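Local coordinates for protein involved in catabolism of external DNA (Legionella pneumophila subsp. pneumophila, PDB 2OO3) that probably methylates N6 of adenine 2030 in 23S ribosomal RNA, using S-adenosyl-L-methionine as the methyl donor, at residues L71-L76 with E82-I87; P167-E170 with E174-E177; V196-V201 with Q208-M213. All coordinates share one frame; numbering follows the deposited sequence. Where two conformers were deposited one is given.

Interaction 1: residues L71-L76 with E82-I87; sequences LDRENL and EYISVI
Ile-84 holds CG2 anti to the backbone N, and CG1 beside the backbone N and anti to the carbonyl carbon (chi1 -65°); with the side chain turned this way, CG2 meets the stem of Arg-73 while the CG1-CD1 branch meets Leu-76. Arg-73 sets its CG between its own N and carbonyl carbon (chi1 64°) and then runs extended to NE, which lays the aliphatic part of the chain across Ile-84 at about a right angle. Its CD lies 4.0 Å from Ile-84 CG2, and its CB is 4.1 Å from the same methyl and equally far from Ile-84 CD1. The guanidinium leads away from the helix and belongs to Trp-70, whose carbonyl O accepts from NH1 and whose ring makes a cation-pi contact. Leu-76 brings one methyl, CD1, to 3.8 Å from Ile-84 CG1 and equally close to Ile-84 CD1. Leu-76 also packs on Val-69, Thr-259 and Tyr-263, tying this corner to helix 249-263.

A short 3-10 turn after helix 66-71 shapes the loop that carries Arg-73 and Leu-76: Asn-75 N bonds to Asp-72 O at 2.9 Å, and Asp-72 OD2 is taken by Tyr-263 OH.

The contact is small and apolar, with one buried isoleucine held by a loop leucine and an arginine stem. It packs the 3-10 linker between helices 66-71 and 81-90 back onto the second of them, in the helical insertion that RlmJ enzymes carry on a Rossmann-like methyltransferase fold.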
# COMPACT_ATOMS: atom_id res chain seq x y z
N LEU A 71 -0.13 20.24 2.15
CA LEU A 71 -0.32 21.66 2.39
C LEU A 71 -1.38 21.92 3.46
O LEU A 71 -1.24 22.87 4.24
CB LEU A 71 -0.70 22.38 1.08
CG LEU A 71 0.47 22.50 0.10
CD1 LEU A 71 0.02 23.13 -1.19
CD2 LEU A 71 1.63 23.28 0.69
N ASP A 72 -2.42 21.09 3.50
CA ASP A 72 -3.50 21.25 4.48
C ASP A 72 -3.36 20.37 5.71
O ASP A 72 -4.36 20.09 6.38
CB ASP A 72 -4.86 20.95 3.83
CG ASP A 72 -6.00 21.70 4.50
OD1 ASP A 72 -5.74 22.80 5.03
OD2 ASP A 72 -7.14 21.18 4.49
N ARG A 73 -2.13 19.96 6.02
CA ARG A 73 -1.93 18.90 7.01
C ARG A 73 -2.47 19.23 8.42
O ARG A 73 -2.87 18.32 9.17
CB ARG A 73 -0.46 18.48 7.07
CG ARG A 73 0.50 19.54 7.54
CD ARG A 73 1.94 19.13 7.21
NE ARG A 73 2.91 20.18 7.53
CZ ARG A 73 3.24 21.19 6.73
NH1 ARG A 73 2.67 21.34 5.55
NH2 ARG A 73 4.15 22.08 7.13
N GLU A 74 -2.49 20.52 8.77
CA GLU A 74 -2.93 20.96 10.09
C GLU A 74 -4.44 20.86 10.24
O GLU A 74 -4.97 21.00 11.33
CB GLU A 74 -2.40 22.37 10.41
CG GLU A 74 -0.86 22.43 10.55
CD GLU A 74 -0.33 21.58 11.71
OE1 GLU A 74 -0.94 21.67 12.81
OE2 GLU A 74 0.67 20.82 11.54
N ASN A 75 -5.12 20.57 9.15
CA ASN A 75 -6.54 20.39 9.15
C ASN A 75 -7.00 18.95 8.96
O ASN A 75 -8.20 18.69 8.75
CB ASN A 75 -7.16 21.31 8.09
CG ASN A 75 -7.00 22.79 8.44
OD1 ASN A 75 -7.79 23.32 9.21
ND2 ASN A 75 -5.96 23.45 7.89
N LEU A 76 -6.07 18.00 9.01
CA LEU A 76 -6.43 16.62 8.70
C LEU A 76 -6.93 15.91 9.97
O LEU A 76 -6.48 16.24 11.07
CB LEU A 76 -5.23 15.86 8.11
CG LEU A 76 -4.78 16.22 6.68
CD1 LEU A 76 -3.48 15.48 6.37
CD2 LEU A 76 -5.87 15.93 5.58
N GLU A 82 0.13 9.35 11.40
CA GLU A 82 1.35 8.52 11.20
C GLU A 82 1.89 8.78 9.81
O GLU A 82 3.09 8.93 9.60
CB GLU A 82 1.04 7.04 11.39
CG GLU A 82 0.75 6.63 12.87
CD GLU A 82 -0.75 6.74 13.29
OE1 GLU A 82 -1.55 7.50 12.68
OE2 GLU A 82 -1.13 6.05 14.26
N TYR A 83 0.97 8.87 8.85
CA TYR A 83 1.34 9.15 7.46
C TYR A 83 2.08 10.47 7.32
O TYR A 83 3.17 10.53 6.76
CB TYR A 83 0.06 9.17 6.59
CG TYR A 83 0.27 9.47 5.10
CD1 TYR A 83 0.98 8.57 4.28
CD2 TYR A 83 -0.29 10.59 4.52
CE1 TYR A 83 1.16 8.82 2.92
CE2 TYR A 83 -0.11 10.86 3.16
CZ TYR A 83 0.59 9.95 2.36
OH TYR A 83 0.75 10.21 1.00
N ILE A 84 1.47 11.54 7.80
CA ILE A 84 2.08 12.85 7.79
C ILE A 84 3.43 12.90 8.51
O ILE A 84 4.34 13.56 8.05
CB ILE A 84 1.09 13.95 8.34
CG1 ILE A 84 -0.14 14.09 7.40
CG2 ILE A 84 1.77 15.33 8.49
CD1 ILE A 84 0.19 14.55 5.95
N SER A 85 3.53 12.24 9.66
CA SER A 85 4.77 12.35 10.45
C SER A 85 5.95 11.78 9.66
O SER A 85 7.04 12.32 9.74
CB SER A 85 4.68 11.63 11.81
OG SER A 85 4.70 10.25 11.61
N VAL A 86 5.72 10.72 8.88
CA VAL A 86 6.81 10.16 8.07
C VAL A 86 7.24 11.12 6.93
O VAL A 86 8.45 11.27 6.62
CB VAL A 86 6.44 8.75 7.51
CG1 VAL A 86 7.52 8.22 6.58
CG2 VAL A 86 6.22 7.78 8.64
N ILE A 87 6.26 11.75 6.30
CA ILE A 87 6.54 12.72 5.24
C ILE A 87 7.28 13.94 5.82
O ILE A 87 8.20 14.49 5.19
CB ILE A 87 5.24 13.13 4.53
CG1 ILE A 87 4.66 11.92 3.79
CG2 ILE A 87 5.46 14.26 3.48
CD1 ILE A 87 3.26 12.03 3.65

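Interaction 2: residues P167-E170 with E174-E177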
# COMPACT_ATOMS: atom_id res chain seq x y z
N PRO A 167 1.83 -4.15 -7.14
CA PRO A 167 2.31 -4.39 -8.53
C PRO A 167 2.15 -3.17 -9.40
O PRO A 167 1.32 -2.31 -9.09
CB PRO A 167 1.39 -5.52 -9.04
CG PRO A 167 0.64 -6.03 -7.81
CD PRO A 167 0.58 -4.87 -6.86
N SER A 168 2.95 -3.09 -10.47
CA SER A 168 2.77 -2.04 -11.50
C SER A 168 1.63 -2.31 -12.50
O SER A 168 1.08 -1.36 -13.06
CB SER A 168 4.08 -1.81 -12.26
OG SER A 168 4.33 -2.88 -13.18
N TYR A 169 1.28 -3.59 -12.71
CA TYR A 169 0.33 -3.99 -13.76
C TYR A 169 0.72 -3.43 -15.16
O TYR A 169 -0.16 -3.11 -15.95
CB TYR A 169 -1.12 -3.60 -13.43
CG TYR A 169 -1.59 -4.15 -12.10
CD1 TYR A 169 -2.19 -5.40 -12.01
CD2 TYR A 169 -1.35 -3.43 -10.94
CE1 TYR A 169 -2.59 -5.93 -10.77
CE2 TYR A 169 -1.75 -3.92 -9.71
CZ TYR A 169 -2.35 -5.17 -9.63
OH TYR A 169 -2.75 -5.60 -8.41
N GLU A 170 2.02 -3.28 -15.42
CA GLU A 170 2.48 -2.94 -16.77
C GLU A 170 2.20 -4.09 -17.77
O GLU A 170 2.06 -3.83 -18.96
CB GLU A 170 3.96 -2.48 -16.81
CG GLU A 170 4.99 -3.53 -16.35
CD GLU A 170 6.46 -3.10 -16.57
OE1 GLU A 170 6.81 -1.92 -16.29
OE2 GLU A 170 7.26 -3.96 -17.01
N GLU A 174 -0.42 -9.62 -15.27
CA GLU A 174 -0.31 -9.38 -13.81
C GLU A 174 -1.66 -9.46 -13.10
O GLU A 174 -1.73 -9.80 -11.90
CB GLU A 174 0.36 -8.04 -13.55
CG GLU A 174 1.84 -8.03 -14.00
CD GLU A 174 2.55 -6.73 -13.65
OE1 GLU A 174 2.55 -6.36 -12.45
OE2 GLU A 174 3.10 -6.07 -14.58
N TYR A 175 -2.74 -9.15 -13.82
CA TYR A 175 -4.08 -9.15 -13.23
C TYR A 175 -4.57 -10.57 -12.92
O TYR A 175 -5.52 -10.75 -12.17
CB TYR A 175 -5.08 -8.48 -14.16
CG TYR A 175 -4.99 -6.97 -14.24
CD1 TYR A 175 -5.71 -6.16 -13.36
CD2 TYR A 175 -4.25 -6.37 -15.24
CE1 TYR A 175 -5.67 -4.76 -13.47
CE2 TYR A 175 -4.17 -4.98 -15.34
CZ TYR A 175 -4.89 -4.18 -14.48
OH TYR A 175 -4.80 -2.81 -14.62
N LYS A 176 -3.95 -11.57 -13.55
CA LYS A 176 -4.20 -12.97 -13.17
C LYS A 176 -3.06 -13.61 -12.39
O LYS A 176 -3.32 -14.46 -11.53
CB LYS A 176 -4.60 -13.84 -14.37
CG LYS A 176 -3.66 -13.86 -15.48
CD LYS A 176 -3.95 -15.07 -16.38
CE LYS A 176 -2.75 -15.34 -17.30
NZ LYS A 176 -2.82 -14.42 -18.47
N GLU A 177 -1.81 -13.19 -12.65
CA GLU A 177 -0.68 -13.72 -11.87
C GLU A 177 -0.82 -13.41 -10.37
O GLU A 177 -0.56 -14.24 -9.51
CB GLU A 177 0.62 -13.13 -12.36
CG GLU A 177 1.01 -13.65 -13.74
CD GLU A 177 2.15 -12.88 -14.38
OE1 GLU A 177 2.62 -11.88 -13.78
OE2 GLU A 177 2.58 -13.28 -15.49
O HOH W 1 4.79 -5.15 -11.49
O HOH W 2 -3.09 -1.92 -16.20
O HOH W 3 6.11 -6.35 -15.01
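The backbone N-H of Tyr-169 is held by Glu-174, in the loop after strand 161-165. The sequence here is Asp-Pro-Ser-Tyr, a variant of the (D/N)PP(Y/F) motif of N6-adenine methyltransferases with Ser-168 in place of the second proline; Asp-166, before Pro-167, is the predicted proton acceptor. Among direct hydrogen bonds, Tyr-169 N reaches Glu-174 OE1 at 3.1 Å, bent to 136° and coming from above the carboxylate plane. Glu-174 OE2 accepts from Arg-171 N, so the extended glutamate, at the start of helix 174-188, grips the loop through both oxygens. Ser-168 OG, held between its own N and carbonyl carbon (chi1 74°), accepts from Glu-170 N at 3.2 Å and closes an ST turn.

Water adds further links. Water 1 accepts from Ser-168 N and donates to Glu-174 OE1 at 2.7 Å. Water 3 donates to Glu-174 OE2 and, weakly, to Glu-170 OE2; these two carboxylate oxygens stand 5.3 Å apart.

The apolar part pairs the rings of Tyr-169 and Tyr-175 obliquely, centroids 4.7 Å apart and planes at 41°. Tyr-169 CD1 sits over the centre of the Tyr-175 ring, while Pro-167 CB lies over one face of the Tyr-169 ring, toward its rim. Water 2, which donates to Tyr-169 O, lies in the plane of the Tyr-175 ring and 2.5 Å from Tyr-175 OH, a short distance.

Interaction 3: residues V196-V201 with Q208-M213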
# COMPACT_ATOMS: atom_id res chain seq x y z
N VAL A 196 -3.35 -5.97 -1.17
CA VAL A 196 -2.89 -5.78 -2.56
C VAL A 196 -3.55 -4.53 -3.16
O VAL A 196 -4.78 -4.36 -3.05
CB VAL A 196 -3.13 -7.05 -3.42
CG1 VAL A 196 -4.60 -7.45 -3.43
CG2 VAL A 196 -2.59 -6.89 -4.88
N TRP A 197 -2.72 -3.66 -3.72
CA TRP A 197 -3.17 -2.47 -4.44
C TRP A 197 -3.48 -2.87 -5.88
O TRP A 197 -2.75 -3.68 -6.49
CB TRP A 197 -2.04 -1.40 -4.41
CG TRP A 197 -2.42 -0.16 -5.19
CD1 TRP A 197 -3.22 0.89 -4.74
CD2 TRP A 197 -2.11 0.12 -6.56
NE1 TRP A 197 -3.40 1.80 -5.77
CE2 TRP A 197 -2.72 1.36 -6.88
CE3 TRP A 197 -1.40 -0.58 -7.55
CZ2 TRP A 197 -2.63 1.91 -8.16
CZ3 TRP A 197 -1.28 -0.01 -8.81
CH2 TRP A 197 -1.88 1.24 -9.10
N TYR A 198 -4.50 -2.23 -6.47
CA TYR A 198 -4.80 -2.42 -7.90
C TYR A 198 -5.32 -1.12 -8.51
O TYR A 198 -5.92 -0.30 -7.80
CB TYR A 198 -5.82 -3.55 -8.07
CG TYR A 198 -7.15 -3.29 -7.40
CD1 TYR A 198 -8.19 -2.64 -8.08
CD2 TYR A 198 -7.39 -3.70 -6.08
CE1 TYR A 198 -9.43 -2.41 -7.46
CE2 TYR A 198 -8.61 -3.49 -5.47
CZ TYR A 198 -9.62 -2.84 -6.16
OH TYR A 198 -10.82 -2.63 -5.52
N PRO A 199 -5.06 -0.91 -9.82
CA PRO A 199 -5.59 0.25 -10.50
C PRO A 199 -6.94 -0.01 -11.15
O PRO A 199 -7.35 -1.16 -11.32
CB PRO A 199 -4.55 0.49 -11.62
CG PRO A 199 -4.05 -0.88 -11.96
CD PRO A 199 -4.19 -1.72 -10.70
N VAL A 200 -7.62 1.09 -11.49
CA VAL A 200 -8.75 1.07 -12.40
C VAL A 200 -8.34 1.82 -13.67
O VAL A 200 -8.35 3.08 -13.73
CB VAL A 200 -10.03 1.67 -11.77
CG1 VAL A 200 -11.22 1.53 -12.76
CG2 VAL A 200 -10.36 0.95 -10.47
N VAL A 201 -7.91 1.05 -14.66
CA VAL A 201 -7.49 1.57 -15.96
C VAL A 201 -8.43 0.98 -17.03
O VAL A 201 -8.89 1.68 -17.94
CB VAL A 201 -6.03 1.17 -16.28
CG1 VAL A 201 -5.62 1.71 -17.65
CG2 VAL A 201 -5.06 1.68 -15.20
N GLN A 208 -12.10 -8.76 -13.56
CA GLN A 208 -11.61 -10.14 -13.62
C GLN A 208 -10.63 -10.45 -12.48
O GLN A 208 -10.63 -11.54 -11.89
CB GLN A 208 -10.98 -10.44 -14.97
CG GLN A 208 -12.05 -10.54 -16.12
CD GLN A 208 -11.41 -10.47 -17.49
OE1 GLN A 208 -10.87 -11.47 -17.96
NE2 GLN A 208 -11.45 -9.29 -18.13
N PHE A 209 -9.78 -9.47 -12.20
CA PHE A 209 -8.87 -9.50 -11.04
C PHE A 209 -9.70 -9.65 -9.75
O PHE A 209 -9.46 -10.56 -8.94
CB PHE A 209 -8.05 -8.20 -11.03
CG PHE A 209 -7.25 -7.96 -9.76
CD1 PHE A 209 -5.96 -8.48 -9.62
CD2 PHE A 209 -7.77 -7.18 -8.72
CE1 PHE A 209 -5.20 -8.24 -8.43
CE2 PHE A 209 -7.03 -6.95 -7.53
CZ PHE A 209 -5.75 -7.48 -7.40
N LEU A 210 -10.70 -8.79 -9.58
CA LEU A 210 -11.51 -8.81 -8.37
C LEU A 210 -12.30 -10.15 -8.17
O LEU A 210 -12.47 -10.61 -7.04
CB LEU A 210 -12.47 -7.61 -8.34
CG LEU A 210 -11.86 -6.22 -8.14
CD1 LEU A 210 -12.93 -5.17 -8.24
CD2 LEU A 210 -11.12 -6.13 -6.78
N ARG A 211 -12.73 -10.79 -9.26
CA ARG A 211 -13.45 -12.07 -9.14
C ARG A 211 -12.51 -13.14 -8.59
O ARG A 211 -12.91 -13.94 -7.71
CB ARG A 211 -14.06 -12.51 -10.48
CG ARG A 211 -14.84 -13.88 -10.42
CD ARG A 211 -15.55 -14.20 -11.76
NE ARG A 211 -16.63 -13.26 -12.08
CZ ARG A 211 -17.86 -13.29 -11.56
NH1 ARG A 211 -18.19 -14.23 -10.68
NH2 ARG A 211 -18.75 -12.37 -11.90
N LYS A 212 -11.27 -13.15 -9.06
CA LYS A 212 -10.26 -14.06 -8.52
C LYS A 212 -9.93 -13.75 -7.06
O LYS A 212 -9.83 -14.67 -6.26
CB LYS A 212 -8.96 -14.07 -9.35
CG LYS A 212 -9.15 -14.47 -10.79
CD LYS A 212 -10.12 -15.64 -10.93
CE LYS A 212 -9.41 -16.97 -10.94
NZ LYS A 212 -10.35 -18.05 -11.37
N MET A 213 -9.79 -12.47 -6.70
CA MET A 213 -9.53 -12.10 -5.30
C MET A 213 -10.68 -12.57 -4.40
O MET A 213 -10.46 -13.09 -3.29
CB MET A 213 -9.33 -10.58 -5.14
CG MET A 213 -8.01 -10.05 -5.73
SD MET A 213 -6.44 -10.91 -5.22
CE MET A 213 -6.59 -10.83 -3.40
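Strand 196-200 and helix 208-213 run nearly antiparallel, at 153°, their axes approaching to 10.8 Å; by CA atoms, Tyr-198 lies opposite Phe-209 and Val-196 opposite Met-213. With CG of Phe-209 trans to N (chi1 169°), the ring extends to the strand between Val-196 and Tyr-198. Its CE2 lies 3.6 Å from both CB and CD2 of Tyr-198; the two rings are oblique, centroids 5.3 Å apart. Val-196 CG2 instead meets Phe-209 at the ring edge, 4.1 Å from CZ. Leu-210 crosses Tyr-198 at about a right angle and sets CD2 over the ring face in a CH-pi contact, 4.1 Å from the centroid. The hydroxyl end of Tyr-198 reaches past this methyl to Glu-224 OE2. Farther along the helix, Met-213 folds back: its CG lies over the rim of one Phe-209 face, and its CE stops 3.9 Å from Val-196 CG1.

All five touching residues are buried, and Val-196, Leu-210 and Met-213 also touch Trp-241 of strand 237-243. This is a helix packed on a strand in the beta-alpha-beta crossover from 193-200 to 220-226, with strand 237-243 inserted between the two, as in the Rossmann-like fold of class I methyltransferases.

How the interactions relate
Interactions 2 and 3 are neighbours, centres about 9 Å apart. Tyr-169 OH bonds Trp-197 O at 2.7 Å, Tyr-169 CD2 packs 3.3 Å from Pro-199 CD, and Tyr-175 O lies 3.4 Å from Phe-209 CD1. Both flank the predicted catalytic region: Pro-167 follows Asp-166 in the chain and its side chain is about 4 Å from that of His-43, while that of Val-196 is about 7 Å from each. Interaction 1 lies across the chain's centre, its nearest atoms about 16 Å from interaction 2 and about 12 Å from interaction 3. Ile-84 itself is about 10 Å from His-20 between side chains; Tyr-83, next to it on the helix, touches His-20, a predicted cofactor ligand.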